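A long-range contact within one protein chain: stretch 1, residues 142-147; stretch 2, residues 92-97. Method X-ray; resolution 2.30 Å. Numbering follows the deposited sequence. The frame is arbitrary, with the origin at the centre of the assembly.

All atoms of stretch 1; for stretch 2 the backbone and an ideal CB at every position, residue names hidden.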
# COMPACT_ATOMS: atom_id res chain seq x y z
N VAL A 142 1.73 -8.22 10.51
CA VAL A 142 1.71 -9.35 11.41
C VAL A 142 1.68 -8.88 12.85
O VAL A 142 2.15 -7.80 13.18
CB VAL A 142 2.85 -10.39 11.11
CG1 VAL A 142 2.70 -10.98 9.70
CG2 VAL A 142 4.24 -9.78 11.26
N HIS A 143 1.04 -9.66 13.71
CA HIS A 143 0.89 -9.25 15.09
C HIS A 143 1.23 -10.44 15.97
O HIS A 143 0.79 -11.56 15.71
CB HIS A 143 -0.52 -8.79 15.41
CG HIS A 143 -0.90 -7.54 14.72
ND1 HIS A 143 -1.32 -7.51 13.40
CD2 HIS A 143 -0.90 -6.26 15.15
CE1 HIS A 143 -1.55 -6.26 13.05
NE2 HIS A 143 -1.28 -5.48 14.09
N ARG A 144 1.98 -10.17 17.03
CA ARG A 144 2.53 -11.23 17.87
C ARG A 144 2.52 -10.74 19.31
O ARG A 144 2.69 -9.55 19.56
CB ARG A 144 3.96 -11.55 17.42
CG ARG A 144 3.97 -12.17 16.07
CD ARG A 144 5.36 -12.45 15.61
NE ARG A 144 5.32 -13.00 14.25
CZ ARG A 144 6.41 -13.31 13.55
NH1 ARG A 144 7.60 -13.15 14.10
NH2 ARG A 144 6.33 -13.77 12.30
N TYR A 145 2.29 -11.67 20.24
CA TYR A 145 2.36 -11.31 21.67
C TYR A 145 3.77 -10.90 22.01
O TYR A 145 4.67 -11.63 21.71
CB TYR A 145 1.95 -12.48 22.59
CG TYR A 145 2.23 -12.17 24.06
CD1 TYR A 145 1.56 -11.14 24.70
CD2 TYR A 145 3.22 -12.86 24.77
CE1 TYR A 145 1.83 -10.80 26.01
CE2 TYR A 145 3.50 -12.54 26.10
CZ TYR A 145 2.77 -11.50 26.71
OH TYR A 145 3.01 -11.13 28.04
N GLU A 146 3.97 -9.72 22.57
CA GLU A 146 5.20 -9.46 23.33
C GLU A 146 4.84 -8.95 24.71
O GLU A 146 3.95 -8.11 24.82
CB GLU A 146 6.10 -8.42 22.66
CG GLU A 146 6.51 -8.80 21.24
CD GLU A 146 7.63 -9.81 21.19
OE1 GLU A 146 8.21 -10.12 22.24
OE2 GLU A 146 7.93 -10.30 20.09
N PRO A 147 5.57 -9.45 25.76
CA PRO A 147 5.43 -8.91 27.13
C PRO A 147 5.92 -7.46 27.14
O PRO A 147 6.77 -7.11 26.31
CB PRO A 147 6.36 -9.79 27.97
CG PRO A 147 7.34 -10.37 27.01
CD PRO A 147 6.62 -10.49 25.68
N UNK A 92 0.55 -20.87 19.66
CA UNK A 92 -0.67 -20.33 20.22
C UNK A 92 -0.34 -19.24 21.20
O UNK A 92 -1.10 -18.27 21.33
CB UNK A 92 -1.50 -21.43 20.89
N UNK A 93 0.80 -19.42 21.87
CA UNK A 93 1.17 -18.56 23.00
C UNK A 93 1.65 -17.14 22.61
O UNK A 93 1.53 -16.21 23.41
CB UNK A 93 2.27 -19.25 23.80
N UNK A 94 2.18 -17.03 21.39
CA UNK A 94 2.54 -15.77 20.75
C UNK A 94 1.41 -15.19 19.91
O UNK A 94 1.61 -14.24 19.16
CB UNK A 94 3.78 -15.97 19.87
N UNK A 95 0.22 -15.76 19.99
CA UNK A 95 -0.85 -15.29 19.10
C UNK A 95 -1.92 -14.51 19.85
O UNK A 95 -2.22 -14.82 21.00
CB UNK A 95 -1.49 -16.48 18.38
N UNK A 96 -2.49 -13.50 19.19
CA UNK A 96 -3.66 -12.81 19.73
C UNK A 96 -4.93 -13.54 19.25
O UNK A 96 -5.22 -13.60 18.04
CB UNK A 96 -3.67 -11.34 19.30
N UNK A 97 -5.66 -14.11 20.19
CA UNK A 97 -6.80 -14.99 19.84
C UNK A 97 -8.12 -14.37 20.25
O UNK A 97 -8.20 -13.66 21.26
CB UNK A 97 -6.65 -16.36 20.50

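Position 92 lies beyond the reach of stretch 1: nothing of that stretch comes within 5.5 Å of its ideal CB. Its phi/psi of -40/-34 belongs to a tight helical turn, and polar or charged residues would do as well as any. It is Arg92, extended and clear of the contact. Its carbonyl O accepts a hydrogen bond from N of residue 95, 3.1 Å away, which closes the turn.

At position 93 the CA-to-CB bond points sideways into open space, and the helical backbone (-74/-26) again admits many residues, small or polar ones among them. The main chain makes the approach here, the carbonyl O lying 3.8 Å from CB of Tyr145. The residue is Asn93, whose side chain stays clear of stretch 1.

Position 94 comes closest to the other backbone, its CA 4.6 Å from CA of Tyr145. The decisive group is its carbonyl O, which accepts a hydrogen bond from Tyr145 N at 2.9 Å, nearly straight at 170°; the same O receives a CA-H...O contact from Arg144 CA at 3.4 Å. Any residue supplies that carbonyl, so the bond does not select a side chain. The ideal CB points sideways, 4.6 Å from Tyr145 N and 5.1 Å from Arg144 CB; Ser, Asp, Asn or Ala would suit, since size and the backbone (-92/9) matter more than polarity. Asn94 makes no side-chain hydrogen bond to stretch 1, so the position acts through its carbonyl.

At position 95 the chain turns extended (-109/145) and CB points away, so stretch 1 would tolerate polar or apolar chains of most sizes. Met95 fills it with a flexible chain that makes no contact across.

Position 96 has no atom of stretch 1 within 5.5 Å of its ideal CB, although CA-to-CB points sideways past a gap bordered by His143 CB and the carbonyl O of Arg144. A short side chain could not span that gap; a long one, preferably flat and tipped with a donor, could. Tyr96 does so with chi1 in the m well. Its ring edge meets His143, Tyr96 CD2 lying 3.8 Å from His143 CB, while Tyr145 N sits over one face. Tyr96 OH donates a weak hydrogen bond to Arg144 O at 2.7 Å, and Tyr96 CE1 packs 4.1 Å from Tyr145 CB. A water links the backbones, accepting from Tyr96 N (2.9 Å from the water O) and donating to His143 O (2.7 Å).

Position 97 is out of reach; its extended backbone (-113/147) admits many types, aliphatic ones included. Leu97 makes no contact with stretch 1.

Stretch 2 (92-97) RNNMYL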
# COMPACT_ATOMS: atom_id res chain seq x y z
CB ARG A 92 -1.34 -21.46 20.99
CG ARG A 92 -2.64 -21.19 21.58
CD ARG A 92 -3.32 -22.52 21.88
NE ARG A 92 -4.77 -22.35 21.84
CZ ARG A 92 -5.44 -21.64 22.74
NH1 ARG A 92 -4.79 -21.04 23.75
NH2 ARG A 92 -6.76 -21.53 22.64
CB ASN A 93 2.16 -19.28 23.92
CG ASN A 93 1.49 -20.39 24.72
OD1 ASN A 93 1.86 -21.55 24.60
ND2 ASN A 93 0.45 -20.03 25.50
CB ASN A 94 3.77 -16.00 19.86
CG ASN A 94 4.98 -16.58 20.63
OD1 ASN A 94 5.33 -16.09 21.73
ND2 ASN A 94 5.62 -17.62 20.06
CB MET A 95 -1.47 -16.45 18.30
CG MET A 95 -0.48 -17.19 17.39
SD MET A 95 -1.16 -18.69 16.59
CE MET A 95 -2.47 -17.98 15.64
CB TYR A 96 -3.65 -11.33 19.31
CG TYR A 96 -2.42 -10.58 19.80
CD1 TYR A 96 -2.08 -10.56 21.17
CD2 TYR A 96 -1.64 -9.83 18.92
CE1 TYR A 96 -0.97 -9.83 21.63
CE2 TYR A 96 -0.56 -9.11 19.36
CZ TYR A 96 -0.21 -9.11 20.71
OH TYR A 96 0.89 -8.40 21.14
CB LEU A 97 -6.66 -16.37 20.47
CG LEU A 97 -5.42 -17.14 19.99
CD1 LEU A 97 -5.35 -18.49 20.73
CD2 LEU A 97 -5.44 -17.33 18.50
O HOH W 1 -1.34 -12.89 16.60
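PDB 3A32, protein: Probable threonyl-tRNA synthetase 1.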